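Local coordinates for protein pyroglutamyl-peptidase I (Fervidobacterium islandicum, PDB 6LTQ) that hydrolyses peptides at the N terminus to release a pyroglutamyl residue, probably as a cysteine peptidase like others of its family, at residues L53-S58 and T63-E68; D76-L81 and Y161-R166; E136-K139 and P144-V147. One frame throughout, in Å; residues are numbered along the deposited sequence.

Contact 1. Residues L53-S58 and T63-E68; sequences LILPVS and TEVLEE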
loop_
_atom_site.group_PDB
_atom_site.type_symbol
_atom_site.label_atom_id
_atom_site.label_comp_id
_atom_site.label_asym_id
_atom_site.label_seq_id
_atom_site.Cartn_x
_atom_site.Cartn_y
_atom_site.Cartn_z
ATOM N N LEU D 53 32.308 4.660 -7.532
ATOM C CA LEU D 53 32.523 5.536 -6.390
ATOM C C LEU D 53 31.408 5.318 -5.381
ATOM O O LEU D 53 30.233 5.336 -5.755
ATOM C CB LEU D 53 32.577 6.998 -6.846
ATOM C CG LEU D 53 32.636 8.009 -5.706
ATOM C CD1 LEU D 53 33.981 7.880 -4.998
ATOM C CD2 LEU D 53 32.510 9.410 -6.281
ATOM N N ILE D 54 31.772 5.114 -4.119
ATOM C CA ILE D 54 30.812 5.031 -3.026
ATOM C C ILE D 54 30.773 6.380 -2.322
ATOM O O ILE D 54 31.818 6.924 -1.937
ATOM C CB ILE D 54 31.172 3.905 -2.046
ATOM C CG1 ILE D 54 31.274 2.570 -2.782
ATOM C CG2 ILE D 54 30.144 3.825 -0.928
ATOM C CD1 ILE D 54 30.006 2.171 -3.483
ATOM N N LEU D 55 29.575 6.929 -2.168
ATOM C CA LEU D 55 29.400 8.242 -1.565
ATOM C C LEU D 55 28.909 8.130 -0.136
ATOM O O LEU D 55 28.164 7.201 0.209
ATOM C CB LEU D 55 28.393 9.068 -2.379
ATOM C CG LEU D 55 28.791 9.274 -3.830
ATOM C CD1 LEU D 55 27.606 9.850 -4.612
ATOM C CD2 LEU D 55 30.006 10.201 -3.946
ATOM N N PRO D 56 29.289 9.075 0.716
ATOM C CA PRO D 56 28.735 9.102 2.065
ATOM C C PRO D 56 27.308 9.628 2.044
ATOM O O PRO D 56 26.949 10.498 1.250
ATOM C CB PRO D 56 29.656 10.078 2.804
ATOM C CG PRO D 56 30.111 11.006 1.726
ATOM C CD PRO D 56 30.242 10.182 0.481
ATOM N N VAL D 57 26.513 9.124 2.971
ATOM C CA VAL D 57 25.166 9.639 3.151
ATOM C C VAL D 57 25.283 10.854 4.064
ATOM O O VAL D 57 25.044 10.780 5.276
ATOM C CB VAL D 57 24.226 8.559 3.702
ATOM C CG1 VAL D 57 22.807 9.123 3.864
ATOM C CG2 VAL D 57 24.242 7.334 2.760
ATOM N N SER D 58 25.659 11.982 3.472
ATOM C CA SER D 58 25.966 13.200 4.214
ATOM C C SER D 58 25.599 14.392 3.348
ATOM O O SER D 58 26.053 14.487 2.207
ATOM C CB SER D 58 27.460 13.259 4.590
ATOM O OG SER D 58 27.911 14.593 4.779
ATOM N N THR D 63 28.200 15.596 -1.989
ATOM C CA THR D 63 28.527 16.296 -3.222
ATOM C C THR D 63 29.971 16.795 -3.247
ATOM O O THR D 63 30.490 17.058 -4.332
ATOM C CB THR D 63 27.583 17.483 -3.469
ATOM O OG1 THR D 63 27.525 18.317 -2.300
ATOM C CG2 THR D 63 26.166 16.985 -3.825
ATOM N N GLU D 64 30.605 16.973 -2.083
ATOM C CA GLU D 64 32.034 17.281 -2.072
ATOM C C GLU D 64 32.832 16.102 -2.610
ATOM O O GLU D 64 33.638 16.261 -3.532
ATOM C CB GLU D 64 32.496 17.647 -0.664
ATOM C CG GLU D 64 32.227 19.087 -0.296
ATOM C CD GLU D 64 32.642 19.397 1.125
ATOM O OE1 GLU D 64 33.084 18.465 1.841
ATOM O OE2 GLU D 64 32.527 20.574 1.525
ATOM N N VAL D 65 32.583 14.901 -2.069
ATOM C CA VAL D 65 33.244 13.707 -2.594
ATOM C C VAL D 65 32.935 13.547 -4.075
ATOM O O VAL D 65 33.833 13.294 -4.881
ATOM C CB VAL D 65 32.834 12.456 -1.794
ATOM C CG1 VAL D 65 33.417 11.204 -2.428
ATOM C CG2 VAL D 65 33.247 12.579 -0.322
ATOM N N LEU D 66 31.665 13.724 -4.468
ATOM C CA LEU D 66 31.309 13.604 -5.884
ATOM C C LEU D 66 31.974 14.690 -6.716
ATOM O O LEU D 66 32.458 14.425 -7.824
ATOM C CB LEU D 66 29.785 13.664 -6.072
ATOM C CG LEU D 66 29.280 13.567 -7.525
ATOM C CD1 LEU D 66 29.669 12.246 -8.193
ATOM C CD2 LEU D 66 27.753 13.766 -7.626
ATOM N N GLU D 67 31.957 15.935 -6.227
ATOM C CA GLU D 67 32.618 17.006 -6.963
ATOM C C GLU D 67 34.109 16.727 -7.089
ATOM O O GLU D 67 34.699 16.934 -8.155
ATOM C CB GLU D 67 32.383 18.355 -6.279
ATOM C CG GLU D 67 33.061 19.542 -6.974
ATOM C CD GLU D 67 32.677 19.683 -8.441
ATOM O OE1 GLU D 67 31.581 19.234 -8.832
ATOM O OE2 GLU D 67 33.474 20.255 -9.211
ATOM N N GLU D 68 34.715 16.206 -6.015
ATOM C CA GLU D 68 36.140 15.899 -6.036
ATOM C C GLU D 68 36.445 14.876 -7.116
ATOM O O GLU D 68 37.445 14.999 -7.833
ATOM C CB GLU D 68 36.559 15.374 -4.654
ATOM C CG GLU D 68 37.995 14.867 -4.506
ATOM C CD GLU D 68 38.264 14.205 -3.136
ATOM O OE1 GLU D 68 37.464 13.342 -2.690
ATOM O OE2 GLU D 68 39.278 14.559 -2.493
#
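Ser58 OG is gripped by two groups, the backbone N of Lys61 and the carboxylate oxygen OD2 of Asp108, and as the N-cap it starts the helix that lays Val65 and Leu66 against Leu53, Leu55 and Pro56. The facing surfaces are aliphatic, and no hydrogen bond crosses between them. Val65 stands at the middle and divides its two methyls. CG1 lies anti to the backbone N (chi1 174°) and meets Leu55 CD2 at 3.9 Å, the valine and leucine lying alongside each other and pointing in opposing directions. The other methyl, CG2, points at the proline ring, 3.9 Å from Pro56 CD. Leu53 adds its CD1 on the CG1 side of the valine, 4.2 Å from that methyl. The contact is the strand-to-helix half of a beta-alpha-beta crossover: strand 48-55 runs into helix 59-72, which returns to strand 77-83, with the parallel strand 15-22 lying between the two strands. The short segments are accordingly close to antiparallel, their axes at 158° and 8.8 Å apart at closest. Leu55 CD2 also sits over the helix backbone, 3.9 Å from Leu66 N, and touches Leu66 CB at 4.1 Å. Leu66 in turn spreads toward Leu18 of the neighbouring strand and Val159 of helix 158-170, and its CD1 approaches Leu53 CD2 more loosely, at 4.4 Å.

Contact 2. Residues D76-L81 and Y161-R166; sequences DIALHL and YYSLHR
His80 reaches from the sheet to Ser163 on helix 158-170, and its imidazole makes the one hydrogen bond of this buried contact and the larger part of the strand's share. Its CB points toward the helix, and chi1 of -63° puts CG anti to the carbonyl carbon, beside the backbone N, which carries the ring outward with its far edge facing the serine. Past CG the ring divides. On one branch ND1 turns away from Ser163 and is hydrogen-bonded to Thr20 OG1 of strand 15-22. On the other, CD2 lies 3.9 Å from Ser163 OG. CE1, between the two nitrogens, comes closer to the same oxygen, at 3.5 Å. At the tip, NE2 makes the bond itself, 2.8 Å to Ser163 OG, somewhat bent at 151°, and the geometry allows either atom to be the donor. The oxygen lies at the ring edge near the plane, and Ser163 CB is also in plane there, 3.5 Å from NE2, so the serine meets the imidazole edge-on. With both nitrogens held by hydroxyls, the ring is fixed against rotation about CB-CG. Ser163 OG has further partners in Tyr70 OH and, weakly, Val159 O. Ala78, two residues earlier on the strand, points its methyl the same way, 4.4 Å from Ser163 OG. Helix 158-170 begins just after Cys156, here oxidised to cysteinesulfonic acid and, by analogy with the family, probably the nucleophile. Strand 77-83 lies between the parallel strands 15-22 and 175-181, with Phe178 of the latter against His80, while helix 59-72 packs beside helix 158-170, bringing Tyr70 against Ala78 and Leu66 against Ser163.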
loop_
_atom_site.group_PDB
_atom_site.type_symbol
_atom_site.label_atom_id
_atom_site.label_comp_id
_atom_site.label_asym_id
_atom_site.label_seq_id
_atom_site.Cartn_x
_atom_site.Cartn_y
_atom_site.Cartn_z
ATOM N N ASP D 76 31.408 10.978 -18.848
ATOM C CA ASP D 76 30.321 11.266 -19.783
ATOM C C ASP D 76 28.915 11.030 -19.206
ATOM O O ASP D 76 27.990 11.802 -19.499
ATOM C CB ASP D 76 30.457 10.426 -21.041
ATOM C CG ASP D 76 31.759 10.683 -21.764
ATOM O OD1 ASP D 76 32.358 9.706 -22.267
ATOM O OD2 ASP D 76 32.192 11.859 -21.805
ATOM N N ILE D 77 28.693 9.928 -18.480
ATOM C CA ILE D 77 27.368 9.586 -17.952
ATOM C C ILE D 77 27.512 9.182 -16.500
ATOM O O ILE D 77 28.312 8.298 -16.169
ATOM C CB ILE D 77 26.698 8.442 -18.728
ATOM C CG1 ILE D 77 26.898 8.613 -20.226
ATOM C CG2 ILE D 77 25.200 8.357 -18.370
ATOM C CD1 ILE D 77 26.636 7.352 -20.990
ATOM N N ALA D 78 26.691 9.772 -15.645
ATOM C CA ALA D 78 26.632 9.393 -14.247
ATOM C C ALA D 78 25.417 8.491 -14.086
ATOM O O ALA D 78 24.314 8.855 -14.505
ATOM C CB ALA D 78 26.534 10.622 -13.347
ATOM N N LEU D 79 25.636 7.295 -13.562
ATOM C CA LEU D 79 24.561 6.361 -13.239
ATOM C C LEU D 79 24.597 6.251 -11.725
ATOM O O LEU D 79 25.441 5.544 -11.163
ATOM C CB LEU D 79 24.762 5.014 -13.929
ATOM C CG LEU D 79 23.687 3.931 -13.763
ATOM C CD1 LEU D 79 22.311 4.496 -14.087
ATOM C CD2 LEU D 79 23.989 2.707 -14.654
ATOM N N HIS D 80 23.715 6.994 -11.060
ATOM C CA HIS D 80 23.690 7.024 -9.611
ATOM C C HIS D 80 22.725 5.964 -9.099
ATOM O O HIS D 80 21.561 5.921 -9.522
ATOM C CB HIS D 80 23.251 8.392 -9.093
ATOM C CG HIS D 80 24.177 9.507 -9.447
ATOM N ND1 HIS D 80 25.498 9.542 -9.042
ATOM C CD2 HIS D 80 23.965 10.641 -10.152
ATOM C CE1 HIS D 80 26.058 10.652 -9.493
ATOM N NE2 HIS D 80 25.150 11.336 -10.169
ATOM N N LEU D 81 23.202 5.129 -8.180
ATOM C CA LEU D 81 22.373 4.121 -7.535
ATOM C C LEU D 81 22.092 4.508 -6.097
ATOM O O LEU D 81 22.955 5.060 -5.408
ATOM C CB LEU D 81 23.031 2.737 -7.557
ATOM C CG LEU D 81 23.523 2.202 -8.898
ATOM C CD1 LEU D 81 24.107 0.784 -8.712
ATOM C CD2 LEU D 81 22.419 2.226 -9.979
ATOM N N TYR D 161 20.371 16.004 -8.327
ATOM C CA TYR D 161 20.246 17.392 -8.764
ATOM C C TYR D 161 21.616 17.992 -9.035
ATOM O O TYR D 161 21.819 18.678 -10.044
ATOM C CB TYR D 161 19.492 18.215 -7.721
ATOM C CG TYR D 161 19.287 19.661 -8.144
ATOM C CD1 TYR D 161 20.244 20.636 -7.856
ATOM C CD2 TYR D 161 18.140 20.052 -8.832
ATOM C CE1 TYR D 161 20.073 21.948 -8.247
ATOM C CE2 TYR D 161 17.953 21.378 -9.214
ATOM C CZ TYR D 161 18.923 22.325 -8.919
ATOM O OH TYR D 161 18.744 23.654 -9.318
ATOM N N TYR D 162 22.578 17.706 -8.157
ATOM C CA TYR D 162 23.930 18.226 -8.351
ATOM C C TYR D 162 24.475 17.836 -9.721
ATOM O O TYR D 162 24.985 18.684 -10.461
ATOM C CB TYR D 162 24.851 17.733 -7.228
ATOM C CG TYR D 162 26.214 18.407 -7.281
ATOM C CD1 TYR D 162 27.234 17.894 -8.075
ATOM C CD2 TYR D 162 26.457 19.574 -6.568
ATOM C CE1 TYR D 162 28.468 18.525 -8.140
ATOM C CE2 TYR D 162 27.680 20.207 -6.622
ATOM C CZ TYR D 162 28.680 19.681 -7.408
ATOM O OH TYR D 162 29.893 20.325 -7.457
ATOM N N SER D 163 24.339 16.557 -10.100
ATOM C CA SER D 163 24.888 16.111 -11.375
ATOM C C SER D 163 24.138 16.704 -12.559
ATOM O O SER D 163 24.762 17.098 -13.553
ATOM C CB SER D 163 24.887 14.572 -11.475
ATOM O OG SER D 163 25.851 14.003 -10.592
ATOM N N LEU D 164 22.797 16.765 -12.495
ATOM C CA LEU D 164 22.077 17.337 -13.626
ATOM C C LEU D 164 22.327 18.842 -13.733
ATOM O O LEU D 164 22.386 19.377 -14.845
ATOM C CB LEU D 164 20.573 17.024 -13.518
ATOM C CG LEU D 164 20.157 15.573 -13.867
ATOM C CD1 LEU D 164 18.661 15.304 -13.494
ATOM C CD2 LEU D 164 20.350 15.261 -15.317
ATOM N N HIS D 165 22.478 19.534 -12.600
ATOM C CA HIS D 165 22.803 20.959 -12.643
ATOM C C HIS D 165 24.216 21.194 -13.172
ATOM O O HIS D 165 24.426 22.041 -14.047
ATOM C CB HIS D 165 22.660 21.584 -11.265
ATOM C CG HIS D 165 22.993 23.043 -11.241
ATOM N ND1 HIS D 165 22.367 23.961 -12.059
ATOM C CD2 HIS D 165 23.894 23.743 -10.509
ATOM C CE1 HIS D 165 22.861 25.165 -11.824
ATOM N NE2 HIS D 165 23.791 25.060 -10.889
ATOM N N ARG D 166 25.202 20.465 -12.632
ATOM C CA ARG D 166 26.567 20.568 -13.142
ATOM C C ARG D 166 26.608 20.254 -14.630
ATOM O O ARG D 166 27.349 20.891 -15.390
ATOM C CB ARG D 166 27.492 19.625 -12.374
ATOM C CG ARG D 166 28.989 19.916 -12.583
ATOM C CD ARG D 166 29.848 18.789 -12.026
ATOM N NE ARG D 166 31.224 19.199 -11.733
ATOM C CZ ARG D 166 32.184 19.312 -12.650
ATOM N NH1 ARG D 166 33.408 19.683 -12.280
ATOM N NH2 ARG D 166 31.924 19.058 -13.932
#

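Contact 3. Residues E136-K139 and P144-V147; sequences ELLK and PAFV
The return from helix 131-140 into strand 145-148 of the mixed sheet is closed by Leu138 and Lys139, at the end of the helix, packing on Ala145 at the start of the strand. The two helix residues take different sides of the alanine. Leu138 packs on its methyl: Leu138 CB lies 3.7 Å from Ala145 CB, and Leu138 CD1 comes to 3.8 Å of the same carbon. Lys139 binds the backbone instead. Its chain stays extended until the last torsion, where a bend (chi4 -76°) turns the ammonium onto the carbonyl oxygen, Lys139 NZ giving a hydrogen bond of 2.7 Å to Ala145 O. The approach is almost head-on, with a C=O...N angle of 174°. Strand 145-148 pairs with the parallel strand 90-97, through backbone bonds of Phe146 to Ile90 and Leu92, and Ala145 directs its own N and O to the strand's other edge, away from strand 90-97. A water accepts from Ala145 N at 3.2 Å and, weakly, from Lys139 NZ, also at 3.2 Å. Lys139 NZ also forms a salt bridge with Glu196 of the second subunit. With the lysine replaced by an alanine, Ala145 O is likely to be left without its ammonium partner, and Glu196 of the second subunit without this charged mate. Ala189 of that subunit packs on the lysine, and its Pro185 packs on Pro144.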
loop_
_atom_site.group_PDB
_atom_site.type_symbol
_atom_site.label_atom_id
_atom_site.label_comp_id
_atom_site.label_asym_id
_atom_site.label_seq_id
_atom_site.Cartn_x
_atom_site.Cartn_y
_atom_site.Cartn_z
ATOM N N GLU D 136 11.411 0.101 -20.475
ATOM C CA GLU D 136 10.885 -0.890 -21.398
ATOM C C GLU D 136 11.880 -2.026 -21.613
ATOM O O GLU D 136 11.483 -3.188 -21.700
ATOM C CB GLU D 136 10.522 -0.224 -22.721
ATOM C CG GLU D 136 9.041 0.075 -22.834
ATOM C CD GLU D 136 8.225 -1.191 -23.079
ATOM O OE1 GLU D 136 7.687 -1.348 -24.196
ATOM O OE2 GLU D 136 8.126 -2.027 -22.154
ATOM N N LEU D 137 13.176 -1.710 -21.677
ATOM C CA LEU D 137 14.197 -2.749 -21.824
ATOM C C LEU D 137 14.203 -3.691 -20.632
ATOM O O LEU D 137 14.240 -4.920 -20.794
ATOM C CB LEU D 137 15.585 -2.123 -21.974
ATOM C CG LEU D 137 16.668 -3.161 -22.310
ATOM C CD1 LEU D 137 17.504 -2.673 -23.486
ATOM C CD2 LEU D 137 17.550 -3.455 -21.136
ATOM N N LEU D 138 14.194 -3.134 -19.416
ATOM C CA LEU D 138 14.211 -3.965 -18.215
ATOM C C LEU D 138 12.991 -4.886 -18.146
ATOM O O LEU D 138 13.130 -6.093 -17.895
ATOM C CB LEU D 138 14.285 -3.079 -16.979
ATOM C CG LEU D 138 15.632 -2.357 -16.831
ATOM C CD1 LEU D 138 15.593 -1.385 -15.669
ATOM C CD2 LEU D 138 16.759 -3.381 -16.658
ATOM N N LYS D 139 11.800 -4.355 -18.446
ATOM C CA LYS D 139 10.597 -5.191 -18.398
ATOM C C LYS D 139 10.671 -6.298 -19.438
ATOM O O LYS D 139 10.305 -7.452 -19.173
ATOM C CB LYS D 139 9.323 -4.372 -18.646
ATOM C CG LYS D 139 8.942 -3.308 -17.594
ATOM C CD LYS D 139 7.769 -2.488 -18.144
ATOM C CE LYS D 139 7.500 -1.273 -17.285
ATOM N NZ LYS D 139 6.799 -1.683 -16.023
ATOM N N PRO D 144 11.003 -6.330 -13.066
ATOM C CA PRO D 144 10.082 -5.244 -12.695
ATOM C C PRO D 144 10.805 -3.901 -12.639
ATOM O O PRO D 144 11.866 -3.776 -12.028
ATOM C CB PRO D 144 9.568 -5.663 -11.307
ATOM C CG PRO D 144 9.737 -7.148 -11.286
ATOM C CD PRO D 144 10.980 -7.447 -12.103
ATOM N N ALA D 145 10.225 -2.895 -13.289
ATOM C CA ALA D 145 10.875 -1.598 -13.395
ATOM C C ALA D 145 9.820 -0.567 -13.737
ATOM O O ALA D 145 8.819 -0.884 -14.387
ATOM C CB ALA D 145 11.993 -1.585 -14.458
ATOM N N PHE D 146 10.028 0.659 -13.269
ATOM C CA PHE D 146 9.042 1.688 -13.561
ATOM C C PHE D 146 9.690 3.054 -13.405
ATOM O O PHE D 146 10.777 3.199 -12.831
ATOM C CB PHE D 146 7.803 1.552 -12.649
ATOM C CG PHE D 146 8.140 1.384 -11.190
ATOM C CD1 PHE D 146 8.323 2.490 -10.370
ATOM C CD2 PHE D 146 8.284 0.110 -10.644
ATOM C CE1 PHE D 146 8.623 2.336 -9.008
ATOM C CE2 PHE D 146 8.618 -0.053 -9.282
ATOM C CZ PHE D 146 8.776 1.053 -8.473
ATOM N N VAL D 147 8.999 4.064 -13.904
ATOM C CA VAL D 147 9.498 5.430 -13.862
ATOM C C VAL D 147 8.865 6.151 -12.684
ATOM O O VAL D 147 7.639 6.113 -12.497
ATOM C CB VAL D 147 9.213 6.164 -15.183
ATOM C CG1 VAL D 147 9.622 7.634 -15.073
ATOM C CG2 VAL D 147 9.957 5.472 -16.332
HETATM O O HOH W 1 7.176 -3.790 -13.677
#

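All three contacts set a helix against the same mixed sheet, at different depths. Contact 2 is the deepest, its centre about 8 Å from the chain centre, and is polar, a histidine and a serine bonded in the interior. Contact 1, partly buried, is purely aliphatic. These two touch: Glu67 forms a salt bridge with Arg166, joining helix 59-72 to helix 158-170, and helix 59-72 leads directly into the strand of contact 2. Contact 3, though buried, is peripheral, its centre about 16 Å from the chain's and across it from contact 1. Its segments fall in the chain interval between those of contact 2, and it alone meets another subunit, mixing methyl packing with a charged group.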